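Local coordinates for protein aminoglycoside phosphotransferase (Mycobacterium smegmatis, PDB 6EF6) that phosphorylates (S)-1-amino-2-propanol, as the aminopropanol kinase associated with the aminoacetone utilization microcompartment, at residues E140-T143 against L144-Q148; L210-R213 against K214-Y218; D275-L278 against G279-Q282; S284-A287 against G288-R292; E300-L303 against P304-V307. All coordinates share one frame; numbering follows the deposited sequence.

Contact 1 (E140-T143 against L144-Q148); sequences ESLT and LDDFQ
Between T143 and D146 the chain folds into a type I beta turn, closed by D146 N donating to T143 O at 2.9 Å, before helix 147-163 begins. The side chains of the same two residues tie the turn a second time, in the reverse sense. D146 OD2 accepts from T143 N at 2.9 Å in a fairly straight bond (164° at the hydrogen), met on the anti side and slightly out of the carboxylate plane. CG of D146 lies anti to its own carbonyl carbon (chi1 -57°), which swings the carboxylate back toward T143. T143 OG1 sits between backbone N and carbonyl carbon (chi1 71°) and accepts from D145 N at 3.2 Å; this oxygen-to-N-H link, two residues onward, is an ST turn. The same hydroxyl approaches D146 OD2 to 3.2 Å, and a water 2.7 Å from T143 OG1 donates to D145 OD2. L142 lines the apolar side, its CD2 lying 3.8 Å from D146 CB, while the leucine itself packs on L237 and V239 of strand 237-239. D146 occupies the N-cap position, yet its carboxylate reaches backward and makes no capping bond. Its other oxygen, OD1, forms a salt bridge with R246. An aspartate held by a backbone N-H at one oxygen and by an arginine at the other is probably kept ionised, and the two partners, one at each oxygen, should restrain the rotation of its carboxylate.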
loop_
_atom_site.group_PDB
_atom_site.type_symbol
_atom_site.label_atom_id
_atom_site.label_comp_id
_atom_site.label_asym_id
_atom_site.label_seq_id
_atom_site.Cartn_x
_atom_site.Cartn_y
_atom_site.Cartn_z
ATOM N N GLU A 140 11.813 -9.276 -7.688
ATOM C CA GLU A 140 12.874 -8.348 -7.337
ATOM C C GLU A 140 12.296 -6.947 -7.196
ATOM O O GLU A 140 11.627 -6.436 -8.107
ATOM C CB GLU A 140 14.009 -8.366 -8.356
ATOM C CG GLU A 140 15.219 -7.564 -7.914
ATOM C CD GLU A 140 16.383 -7.665 -8.888
ATOM O OE1 GLU A 140 16.306 -8.481 -9.833
ATOM O OE2 GLU A 140 17.372 -6.924 -8.703
ATOM N N SER A 141 12.556 -6.345 -6.045
ATOM C CA SER A 141 12.037 -5.033 -5.703
ATOM C C SER A 141 13.159 -4.155 -5.152
ATOM O O SER A 141 14.294 -4.593 -4.949
ATOM C CB SER A 141 10.955 -5.144 -4.617
ATOM O OG SER A 141 11.507 -5.534 -3.353
ATOM N N LEU A 142 12.840 -2.888 -4.902
ATOM C CA LEU A 142 13.741 -2.055 -4.117
ATOM C C LEU A 142 14.039 -2.707 -2.762
ATOM O O LEU A 142 13.248 -3.487 -2.226
ATOM C CB LEU A 142 13.086 -0.693 -3.885
ATOM C CG LEU A 142 12.866 0.189 -5.121
ATOM C CD1 LEU A 142 12.356 1.562 -4.708
ATOM C CD2 LEU A 142 14.119 0.325 -5.987
ATOM N N THR A 143 15.191 -2.346 -2.186
ATOM C CA THR A 143 15.690 -2.913 -0.936
ATOM C C THR A 143 15.879 -1.796 0.078
ATOM O O THR A 143 15.633 -0.620 -0.194
ATOM C CB THR A 143 17.030 -3.640 -1.150
ATOM O OG1 THR A 143 18.071 -2.678 -1.400
ATOM C CG2 THR A 143 16.946 -4.642 -2.327
ATOM N N LEU A 144 16.388 -2.168 1.238
ATOM C CA LEU A 144 16.669 -1.185 2.268
ATOM C C LEU A 144 17.724 -0.165 1.857
ATOM O O LEU A 144 17.885 0.836 2.558
ATOM C CB LEU A 144 17.086 -1.879 3.570
ATOM C CG LEU A 144 16.073 -2.840 4.150
ATOM C CD1 LEU A 144 16.646 -3.601 5.342
ATOM C CD2 LEU A 144 14.824 -2.132 4.619
ATOM N N ASP A 145 18.473 -0.426 0.792
ATOM C CA ASP A 145 19.420 0.524 0.237
ATOM C C ASP A 145 18.779 1.574 -0.642
ATOM O O ASP A 145 19.504 2.435 -1.164
ATOM C CB ASP A 145 20.472 -0.216 -0.612
ATOM C CG ASP A 145 21.350 -1.197 0.198
ATOM O OD1 ASP A 145 21.544 -0.947 1.377
ATOM O OD2 ASP A 145 21.843 -2.167 -0.394
ATOM N N ASP A 146 17.462 1.533 -0.813
ATOM C CA ASP A 146 16.762 2.283 -1.855
ATOM C C ASP A 146 15.649 3.178 -1.341
ATOM O O ASP A 146 14.801 3.617 -2.137
ATOM C CB ASP A 146 16.214 1.343 -2.931
ATOM C CG ASP A 146 17.277 0.492 -3.561
ATOM O OD1 ASP A 146 18.327 1.062 -3.953
ATOM O OD2 ASP A 146 17.036 -0.731 -3.672
ATOM N N PHE A 147 15.673 3.555 -0.076
ATOM C CA PHE A 147 14.676 4.488 0.433
ATOM C C PHE A 147 14.635 5.791 -0.358
ATOM O O PHE A 147 13.562 6.400 -0.479
ATOM C CB PHE A 147 14.820 4.767 1.929
ATOM C CG PHE A 147 14.269 3.651 2.784
ATOM C CD1 PHE A 147 12.888 3.574 2.979
ATOM C CD2 PHE A 147 15.079 2.692 3.340
ATOM C CE1 PHE A 147 12.352 2.555 3.702
ATOM C CE2 PHE A 147 14.531 1.665 4.107
ATOM C CZ PHE A 147 13.170 1.609 4.289
ATOM N N GLN A 148 15.777 6.313 -0.787
ATOM C CA GLN A 148 15.784 7.563 -1.534
ATOM C C GLN A 148 14.991 7.445 -2.821
ATOM O O GLN A 148 14.240 8.373 -3.166
ATOM C CB GLN A 148 17.224 7.990 -1.800
ATOM C CG GLN A 148 17.284 9.338 -2.494
ATOM C CD GLN A 148 18.682 9.902 -2.607
ATOM O OE1 GLN A 148 19.606 9.561 -1.839
ATOM N NE2 GLN A 148 18.850 10.842 -3.478
HETATM O O HOH W 1 20.397 -3.621 -2.410
#

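Contact 2 (L210-R213 against K214-Y218); sequences LLHR and KLEEY
Helix 198-218 ends with two consecutive turns in which residues 210-213 accept, one after another, from residues 214-217. These are the i to i+4 bonds of an alpha helix: K214 N to L210 O at 2.9 Å, L215 N to L211 O at 2.8 Å, and likewise E216 to H212 and E217 to R213. On the buried side the side chains repeat the same spacing. L211 CD1 meets L215 CD1 at 3.9 Å, the two leucines passing at a slant. CG of L211 stands anti to the backbone N (chi1 166°), whereas that of L215 points back toward the previous turn (chi1 -68°), which brings its branch against L211. Both leucines pack against helix 303-320, L211 on S305 and L309, L215 on F306. On another side H212 NE2 comes within 3.5 Å of E216 OE2, but the angle is poor and no hydrogen bond results; imidazole and carboxylate planes are 54° apart. The histidine ring stacks instead on W177. The R213 chain bends at chi3, and L210 CD1, from the same turn, rests 3.9 Å above one face of its guanidinium, toward the rim. K214 lays its CG against L210 O at 3.4 Å and carries its amine away from that turn past M302 and S305, with Y345 of helix 325-347 also beside it. Leucines turned to neighbouring helices, with arginine and glutamates on the exposed side, are the signature of an amphipathic helix packed at the edge of a mainly helical part of the fold.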
loop_
_atom_site.group_PDB
_atom_site.type_symbol
_atom_site.label_atom_id
_atom_site.label_comp_id
_atom_site.label_asym_id
_atom_site.label_seq_id
_atom_site.Cartn_x
_atom_site.Cartn_y
_atom_site.Cartn_z
ATOM N N LEU A 210 -2.635 11.414 21.213
ATOM C CA LEU A 210 -1.726 12.494 20.821
ATOM C C LEU A 210 -1.648 12.590 19.305
ATOM O O LEU A 210 -1.779 13.691 18.746
ATOM C CB LEU A 210 -0.334 12.233 21.446
ATOM C CG LEU A 210 0.702 13.269 21.008
ATOM C CD1 LEU A 210 0.286 14.693 21.335
ATOM C CD2 LEU A 210 2.035 12.911 21.655
ATOM N N LEU A 211 -1.528 11.467 18.614
ATOM C CA LEU A 211 -1.563 11.451 17.161
ATOM C C LEU A 211 -2.830 12.078 16.630
ATOM O O LEU A 211 -2.799 12.884 15.692
ATOM C CB LEU A 211 -1.439 10.019 16.681
ATOM C CG LEU A 211 -1.784 9.747 15.217
ATOM C CD1 LEU A 211 -0.755 10.405 14.327
ATOM C CD2 LEU A 211 -1.819 8.274 14.944
ATOM N N HIS A 212 -3.989 11.748 17.219
ATOM C CA HIS A 212 -5.264 12.318 16.782
ATOM C C HIS A 212 -5.225 13.836 16.889
ATOM O O HIS A 212 -5.633 14.561 15.966
ATOM C CB HIS A 212 -6.402 11.729 17.649
ATOM C CG HIS A 212 -7.764 11.916 17.082
ATOM N ND1 HIS A 212 -8.891 11.501 17.763
ATOM C CD2 HIS A 212 -8.202 12.492 15.952
ATOM C CE1 HIS A 212 -9.958 11.784 17.049
ATOM N NE2 HIS A 212 -9.578 12.404 15.949
ATOM N N ARG A 213 -4.744 14.359 18.019
ATOM C CA ARG A 213 -4.655 15.806 18.201
ATOM C C ARG A 213 -3.701 16.433 17.185
ATOM O O ARG A 213 -3.979 17.506 16.650
ATOM C CB ARG A 213 -4.207 16.142 19.630
ATOM C CG ARG A 213 -5.244 15.809 20.705
ATOM C CD ARG A 213 -4.606 15.737 22.110
ATOM N NE ARG A 213 -3.603 16.762 22.371
ATOM C CZ ARG A 213 -2.645 16.663 23.291
ATOM N NH1 ARG A 213 -1.785 17.661 23.447
ATOM N NH2 ARG A 213 -2.539 15.571 24.051
ATOM N N LYS A 214 -2.611 15.770 16.871
ATOM C CA LYS A 214 -1.670 16.305 15.894
ATOM C C LYS A 214 -2.270 16.304 14.509
ATOM O O LYS A 214 -2.091 17.267 13.760
ATOM C CB LYS A 214 -0.353 15.539 15.932
ATOM C CG LYS A 214 0.365 15.777 17.235
ATOM C CD LYS A 214 1.763 15.291 17.255
ATOM C CE LYS A 214 2.657 15.830 16.146
ATOM N NZ LYS A 214 2.814 17.315 16.158
ATOM N N LEU A 215 -3.015 15.270 14.158
ATOM C CA LEU A 215 -3.699 15.233 12.875
ATOM C C LEU A 215 -4.789 16.279 12.765
ATOM O O LEU A 215 -4.965 16.875 11.693
ATOM C CB LEU A 215 -4.264 13.848 12.581
ATOM C CG LEU A 215 -3.246 12.724 12.329
ATOM C CD1 LEU A 215 -3.958 11.401 12.341
ATOM C CD2 LEU A 215 -2.537 12.918 10.979
ATOM N N GLU A 216 -5.502 16.566 13.856
ATOM C CA GLU A 216 -6.512 17.608 13.822
ATOM C C GLU A 216 -5.878 18.962 13.585
ATOM O O GLU A 216 -6.441 19.800 12.867
ATOM C CB GLU A 216 -7.313 17.603 15.122
ATOM C CG GLU A 216 -8.308 16.457 15.190
ATOM C CD GLU A 216 -9.106 16.447 16.493
ATOM O OE1 GLU A 216 -8.682 17.108 17.476
ATOM O OE2 GLU A 216 -10.155 15.768 16.522
ATOM N N GLU A 217 -4.731 19.227 14.211
ATOM C CA GLU A 217 -4.046 20.495 14.029
ATOM C C GLU A 217 -3.456 20.617 12.616
ATOM O O GLU A 217 -3.537 21.687 11.984
ATOM C CB GLU A 217 -2.964 20.612 15.094
ATOM C CG GLU A 217 -2.012 21.826 15.063
ATOM C CD GLU A 217 -0.921 21.709 16.150
ATOM O OE1 GLU A 217 -0.194 20.683 16.186
ATOM O OE2 GLU A 217 -0.815 22.617 17.002
ATOM N N TYR A 218 -2.856 19.538 12.118
ATOM C CA TYR A 218 -2.281 19.485 10.769
ATOM C C TYR A 218 -3.351 19.715 9.716
ATOM O O TYR A 218 -3.128 20.416 8.734
ATOM C CB TYR A 218 -1.616 18.124 10.620
ATOM C CG TYR A 218 -0.815 17.859 9.379
ATOM C CD1 TYR A 218 0.300 18.611 9.079
ATOM C CD2 TYR A 218 -1.144 16.801 8.544
ATOM C CE1 TYR A 218 1.086 18.296 7.995
ATOM C CE2 TYR A 218 -0.349 16.502 7.439
ATOM C CZ TYR A 218 0.743 17.244 7.201
ATOM O OH TYR A 218 1.487 16.862 6.081
#

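Contact 3 (D275-L278 against G279-Q282); sequences DPRL and GEWQ
D275 OD1, part of a carboxylate that lies against the indole of W281, is gripped twice by R277. The backbone N of R277 donates to it at 2.8 Å through the anti lone pair, and R277 NE reaches the same oxygen at 2.9 Å on the syn side. R277 NH2 takes D275 OD2, so the guanidinium holds the carboxylate side-on, through NE and NH2, in a salt bridge. Both acceptors lie within 1° of the guanidinium plane, although the donors stand about 30° out of the carboxylate plane. The backbone bond to OD1 makes an Asx turn; together with the type I turn closed by L278 N on D275 O, it caps the approach to helix 278-290. W281 packs against this cap. Its CH2 lies 3.4 Å from D275 CG, while CZ2 sits 3.3 Å above one face of the R277 guanidinium, toward the rim. R277 CB makes a CH-pi contact over the face of the indole, 3.9 Å from the centroid of the five-membered ring. CG of W281 is anti to its carbonyl carbon (chi1 -65°), which folds the ring back along the helix toward its start. The backbone of the same pair is bonded too, W281 N to R277 O at 3.0 Å and nearly straight. A water donates to P276 O and accepts from E280 N. Beyond the pair, F147 stacks on W281, and L144 touches both W281 and R277.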
loop_
_atom_site.group_PDB
_atom_site.type_symbol
_atom_site.label_atom_id
_atom_site.label_comp_id
_atom_site.label_asym_id
_atom_site.label_seq_id
_atom_site.Cartn_x
_atom_site.Cartn_y
_atom_site.Cartn_z
ATOM N N ASP A 275 12.873 -0.483 13.541
ATOM C CA ASP A 275 14.278 -0.690 13.287
ATOM C C ASP A 275 15.085 0.545 13.714
ATOM O O ASP A 275 14.676 1.681 13.414
ATOM C CB ASP A 275 14.473 -0.957 11.779
ATOM C CG ASP A 275 15.838 -1.456 11.456
ATOM O OD1 ASP A 275 16.850 -0.688 11.527
ATOM O OD2 ASP A 275 15.977 -2.667 11.095
ATOM N N PRO A 276 16.265 0.365 14.319
ATOM C CA PRO A 276 17.067 1.532 14.748
ATOM C C PRO A 276 17.575 2.401 13.605
ATOM O O PRO A 276 18.023 3.520 13.864
ATOM C CB PRO A 276 18.226 0.911 15.530
ATOM C CG PRO A 276 17.828 -0.473 15.775
ATOM C CD PRO A 276 16.841 -0.902 14.763
ATOM N N ARG A 277 17.525 1.911 12.390
ATOM C CA ARG A 277 17.943 2.692 11.230
ATOM C C ARG A 277 16.851 3.649 10.739
ATOM O O ARG A 277 17.035 4.359 9.729
ATOM C CB ARG A 277 18.371 1.756 10.089
ATOM C CG ARG A 277 19.657 1.003 10.420
ATOM C CD ARG A 277 19.927 -0.123 9.445
ATOM N NE ARG A 277 18.927 -1.185 9.591
ATOM C CZ ARG A 277 18.910 -2.321 8.883
ATOM N NH1 ARG A 277 19.845 -2.544 7.982
ATOM N NH2 ARG A 277 17.960 -3.237 9.063
ATOM N N LEU A 278 15.661 3.686 11.343
ATOM C CA LEU A 278 14.561 4.519 10.860
ATOM C C LEU A 278 15.008 5.953 10.523
ATOM O O LEU A 278 14.569 6.501 9.508
ATOM C CB LEU A 278 13.392 4.503 11.870
ATOM C CG LEU A 278 12.246 5.407 11.500
ATOM C CD1 LEU A 278 11.556 4.937 10.222
ATOM C CD2 LEU A 278 11.226 5.396 12.643
ATOM N N GLY A 279 15.798 6.582 11.383
ATOM C CA GLY A 279 16.205 7.962 11.128
ATOM C C GLY A 279 17.016 8.112 9.850
ATOM O O GLY A 279 16.823 9.090 9.113
ATOM N N GLU A 280 17.900 7.171 9.571
ATOM C CA GLU A 280 18.667 7.191 8.327
ATOM C C GLU A 280 17.764 6.970 7.129
ATOM O O GLU A 280 17.873 7.658 6.106
ATOM C CB GLU A 280 19.723 6.076 8.378
ATOM C CG GLU A 280 20.526 5.848 7.037
ATOM C CD GLU A 280 21.106 4.412 6.869
ATOM O OE1 GLU A 280 21.749 3.918 7.825
ATOM O OE2 GLU A 280 20.902 3.765 5.794
ATOM N N TRP A 281 16.847 6.006 7.228
ATOM C CA TRP A 281 15.915 5.737 6.155
ATOM C C TRP A 281 15.061 6.955 5.865
ATOM O O TRP A 281 14.801 7.306 4.693
ATOM C CB TRP A 281 15.023 4.568 6.553
ATOM C CG TRP A 281 15.769 3.256 6.712
ATOM C CD1 TRP A 281 16.989 2.920 6.209
ATOM C CD2 TRP A 281 15.274 2.081 7.358
ATOM N NE1 TRP A 281 17.285 1.618 6.517
ATOM C CE2 TRP A 281 16.235 1.080 7.208
ATOM C CE3 TRP A 281 14.084 1.794 8.015
ATOM C CZ2 TRP A 281 16.088 -0.207 7.756
ATOM C CZ3 TRP A 281 13.934 0.514 8.563
ATOM C CH2 TRP A 281 14.922 -0.462 8.387
ATOM N N GLN A 282 14.586 7.623 6.921
ATOM C CA GLN A 282 13.815 8.843 6.735
ATOM C C GLN A 282 14.639 9.895 5.986
ATOM O O GLN A 282 14.124 10.534 5.053
ATOM C CB GLN A 282 13.364 9.374 8.092
ATOM C CG GLN A 282 12.440 10.577 7.950
ATOM C CD GLN A 282 11.933 11.154 9.250
ATOM O OE1 GLN A 282 12.112 12.350 9.531
ATOM N NE2 GLN A 282 11.284 10.347 9.994
HETATM O O HOH W 2 18.655 6.056 12.450
#

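Contact 4 (S284-A287 against G288-R292); sequences SWVA and GYRSR
W285 and Y289, one helical turn apart, run alongside each other, W285 CH2 meeting Y289 CD2 at 3.5 Å. The planes are 24° apart and the centroids 5.2 Å, a strongly offset pair with little overlap. Both have CG anti to the backbone N (chi1 -169° and -168°), which sends both rings off the same side of the helix. V286 and R290 form a second such pair: V286 CG1 sits 3.2 Å above one face of the guanidinium, toward the rim, and the arginine chain, extended from CG to NE, runs alongside the valine. Beneath them run the i to i+4 bonds of the last turns of helix 278-290, among them Y289 N to W285 O at 2.9 Å and R290 N to V286 O. The series ends in a weak hydrogen bond, S291 N to A287 O at 3.3 Å, where S291 OG also hydrogen-bonds to G288 O at 2.7 Å. Farther out, Y289 OH is bonded to R293 NH2 and to H158 ND1 of helix 147-163, while F265 meets W285 edge to face. R290 NH2 is fixed by a salt bridge to E300 and by L295 O.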
loop_
_atom_site.group_PDB
_atom_site.type_symbol
_atom_site.label_atom_id
_atom_site.label_comp_id
_atom_site.label_asym_id
_atom_site.label_seq_id
_atom_site.Cartn_x
_atom_site.Cartn_y
_atom_site.Cartn_z
ATOM N N SER A 284 17.078 9.549 3.939
ATOM C CA SER A 284 17.267 9.172 2.546
ATOM C C SER A 284 15.990 9.398 1.763
ATOM O O SER A 284 16.007 9.946 0.658
ATOM C CB SER A 284 17.706 7.709 2.469
ATOM O OG SER A 284 18.941 7.504 3.110
ATOM N N TRP A 285 14.852 8.944 2.315
ATOM C CA TRP A 285 13.562 9.126 1.649
ATOM C C TRP A 285 13.259 10.595 1.421
ATOM O O TRP A 285 12.832 10.974 0.345
ATOM C CB TRP A 285 12.486 8.476 2.530
ATOM C CG TRP A 285 11.108 8.305 1.959
ATOM C CD1 TRP A 285 10.594 7.150 1.384
ATOM C CD2 TRP A 285 10.075 9.291 1.900
ATOM N NE1 TRP A 285 9.267 7.356 1.020
ATOM C CE2 TRP A 285 8.927 8.653 1.322
ATOM C CE3 TRP A 285 9.960 10.620 2.341
ATOM C CZ2 TRP A 285 7.711 9.306 1.180
ATOM C CZ3 TRP A 285 8.731 11.272 2.179
ATOM C CH2 TRP A 285 7.638 10.610 1.611
ATOM N N VAL A 286 13.477 11.415 2.436
ATOM C CA VAL A 286 13.237 12.851 2.311
ATOM C C VAL A 286 14.116 13.502 1.246
ATOM O O VAL A 286 13.674 14.380 0.501
ATOM C CB VAL A 286 13.400 13.513 3.683
ATOM C CG1 VAL A 286 13.502 15.029 3.543
ATOM C CG2 VAL A 286 12.232 13.113 4.607
ATOM N N ALA A 287 15.406 13.118 1.173
ATOM C CA ALA A 287 16.283 13.656 0.137
ATOM C C ALA A 287 15.768 13.315 -1.254
ATOM O O ALA A 287 15.770 14.153 -2.166
ATOM C CB ALA A 287 17.705 13.107 0.310
ATOM N N GLY A 288 15.263 12.087 -1.426
ATOM C CA GLY A 288 14.698 11.700 -2.720
ATOM C C GLY A 288 13.411 12.447 -3.031
ATOM O O GLY A 288 13.226 12.981 -4.133
ATOM N N TYR A 289 12.536 12.558 -2.036
ATOM C CA TYR A 289 11.273 13.276 -2.200
ATOM C C TYR A 289 11.511 14.710 -2.621
ATOM O O TYR A 289 10.953 15.194 -3.637
ATOM C CB TYR A 289 10.488 13.215 -0.889
ATOM C CG TYR A 289 9.057 13.665 -1.041
ATOM C CD1 TYR A 289 8.728 14.981 -1.124
ATOM C CD2 TYR A 289 8.034 12.747 -1.087
ATOM C CE1 TYR A 289 7.402 15.415 -1.252
ATOM C CE2 TYR A 289 6.716 13.158 -1.250
ATOM C CZ TYR A 289 6.434 14.478 -1.334
ATOM O OH TYR A 289 5.120 14.954 -1.481
ATOM N N ARG A 290 12.402 15.411 -1.883
ATOM C CA ARG A 290 12.626 16.821 -2.143
ATOM C C ARG A 290 13.277 17.073 -3.487
ATOM O O ARG A 290 13.210 18.198 -3.986
ATOM C CB ARG A 290 13.480 17.424 -1.007
ATOM C CG ARG A 290 12.725 17.602 0.289
ATOM C CD ARG A 290 13.607 18.210 1.401
ATOM N NE ARG A 290 12.780 18.529 2.580
ATOM C CZ ARG A 290 13.192 18.528 3.837
ATOM N NH1 ARG A 290 14.418 18.161 4.165
ATOM N NH2 ARG A 290 12.340 18.885 4.793
ATOM N N SER A 291 13.882 16.071 -4.118
ATOM C CA SER A 291 14.430 16.215 -5.459
ATOM C C SER A 291 13.333 16.457 -6.496
ATOM O O SER A 291 13.639 16.968 -7.583
ATOM C CB SER A 291 15.306 15.016 -5.839
ATOM O OG SER A 291 14.557 13.904 -6.309
ATOM N N ARG A 292 12.093 16.094 -6.187
ATOM C CA ARG A 292 10.960 16.247 -7.103
ATOM C C ARG A 292 9.860 17.157 -6.600
ATOM O O ARG A 292 9.197 17.793 -7.437
ATOM C CB ARG A 292 10.334 14.865 -7.398
ATOM C CG ARG A 292 11.192 13.976 -8.228
ATOM C CD ARG A 292 11.272 14.431 -9.676
ATOM N NE ARG A 292 12.394 13.793 -10.363
ATOM C CZ ARG A 292 12.344 12.611 -10.971
ATOM N NH1 ARG A 292 11.225 11.899 -10.999
ATOM N NH2 ARG A 292 13.434 12.136 -11.556
#

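Contact 5 (E300-L303 against P304-V307); sequences EAML and PSFV
E300 opens a type I turn whose closing bond runs from L303 N back to E300 O at 3.1 Å, and E300 O also faces P304 CD. A301 contributes its carbonyl: a water donates to A301 O at 2.7 Å and accepts from S305 OG, bridging the turn to the start of helix 303-320. That hydroxyl is also bonded to Y345 OH of helix 325-347. M302 comes next, its chain bent at chi2 (-66°) and chi3 (-73°), which curls SD and CE over S305, with M302 SD 3.8 Å from S305 OG and M302 CE 3.8 Å from S305 CB. Its CB meets F306 CE2 at 3.8 Å, and its carbonyl accepts from F306 N at 3.0 Å. A proline in the first turn of a helix, where its missing N-H costs no helical bond, is a familiar way to begin one, and P304 fits that pattern here. L303 CB lies 3.5 Å from P304 CD, the close approach that a residue before proline is held to. L303 O then accepts from V307 N at 3.0 Å, and V307 CG2 leans on the same oxygen. Outward, the L303 side chain touches F265 and, on helix 278-290, Q282 and V286.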
loop_
_atom_site.group_PDB
_atom_site.type_symbol
_atom_site.label_atom_id
_atom_site.label_comp_id
_atom_site.label_asym_id
_atom_site.label_seq_id
_atom_site.Cartn_x
_atom_site.Cartn_y
_atom_site.Cartn_z
ATOM N N GLU A 300 7.590 17.487 7.420
ATOM C CA GLU A 300 8.660 16.657 7.945
ATOM C C GLU A 300 8.448 16.348 9.412
ATOM O O GLU A 300 8.658 15.207 9.864
ATOM C CB GLU A 300 10.003 17.368 7.708
ATOM C CG GLU A 300 11.192 16.488 8.040
ATOM C CD GLU A 300 12.520 17.229 7.948
ATOM O OE1 GLU A 300 12.556 18.363 7.432
ATOM O OE2 GLU A 300 13.498 16.684 8.470
ATOM N N ALA A 301 7.933 17.292 10.167
ATOM C CA ALA A 301 7.640 17.126 11.580
ATOM C C ALA A 301 6.476 16.189 11.833
ATOM O O ALA A 301 6.374 15.693 12.974
ATOM C CB ALA A 301 7.360 18.498 12.216
ATOM N N MET A 302 5.700 15.829 10.819
ATOM C CA MET A 302 4.626 14.865 10.950
ATOM C C MET A 302 5.030 13.467 10.514
ATOM O O MET A 302 4.256 12.528 10.632
ATOM C CB MET A 302 3.383 15.320 10.170
ATOM C CG MET A 302 2.628 16.410 10.856
ATOM S SD MET A 302 1.853 15.946 12.421
ATOM C CE MET A 302 0.525 14.956 11.818
ATOM N N LEU A 303 6.230 13.286 9.976
ATOM C CA LEU A 303 6.628 11.945 9.529
ATOM C C LEU A 303 6.577 10.907 10.648
ATOM O O LEU A 303 6.012 9.825 10.414
ATOM C CB LEU A 303 7.979 11.963 8.779
ATOM C CG LEU A 303 7.951 12.797 7.520
ATOM C CD1 LEU A 303 9.332 12.827 6.875
ATOM C CD2 LEU A 303 6.951 12.332 6.518
ATOM N N PRO A 304 7.029 11.202 11.852
ATOM C CA PRO A 304 6.902 10.196 12.925
ATOM C C PRO A 304 5.448 9.862 13.217
ATOM O O PRO A 304 5.107 8.676 13.462
ATOM C CB PRO A 304 7.642 10.835 14.095
ATOM C CG PRO A 304 8.611 11.806 13.456
ATOM C CD PRO A 304 7.864 12.336 12.247
ATOM N N SER A 305 4.552 10.863 13.189
ATOM C CA SER A 305 3.134 10.601 13.361
ATOM C C SER A 305 2.621 9.623 12.316
ATOM O O SER A 305 1.831 8.720 12.637
ATOM C CB SER A 305 2.343 11.896 13.262
ATOM O OG SER A 305 2.476 12.731 14.404
ATOM N N PHE A 306 3.017 9.777 11.058
ATOM C CA PHE A 306 2.555 8.881 10.023
ATOM C C PHE A 306 3.124 7.485 10.134
ATOM O O PHE A 306 2.465 6.519 9.756
ATOM C CB PHE A 306 2.773 9.490 8.617
ATOM C CG PHE A 306 1.818 10.645 8.353
ATOM C CD1 PHE A 306 0.444 10.442 8.482
ATOM C CD2 PHE A 306 2.259 11.930 8.125
ATOM C CE1 PHE A 306 -0.473 11.463 8.308
ATOM C CE2 PHE A 306 1.314 13.013 7.939
ATOM C CZ PHE A 306 -0.040 12.759 8.083
ATOM N N VAL A 307 4.369 7.368 10.581
ATOM C CA VAL A 307 4.923 6.050 10.902
ATOM C C VAL A 307 4.070 5.383 11.976
ATOM O O VAL A 307 3.757 4.190 11.878
ATOM C CB VAL A 307 6.422 6.139 11.286
ATOM C CG1 VAL A 307 6.931 4.801 11.747
ATOM C CG2 VAL A 307 7.247 6.672 10.145
HETATM O O HOH W 3 5.077 13.682 14.179
#

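Along the chain the five contacts follow in series, 140-148, 210-218, 275-282, 284-292 and 300-307. Contacts 3 and 4 adjoin on helix 278-290. Contact 1, at the start of helix 147-163, packs on contact 3 by its phenylalanine, their centres about 13 Å apart, and on contact 4 by Q148. Contact 5 reaches contacts 3 and 4 through L303. The centres of contacts 2 and 5 are about 11 Å apart, and M302, S305 and F306 make the touch. Contacts 1 and 2 are the far ends, about 30 Å between centres. Helices 147-163, 278-290, 303-320 and 198-218 are thus joined in one body, consistent with the helical lobe of a kinase-like phosphotransferase, set apart from the five-stranded sheet.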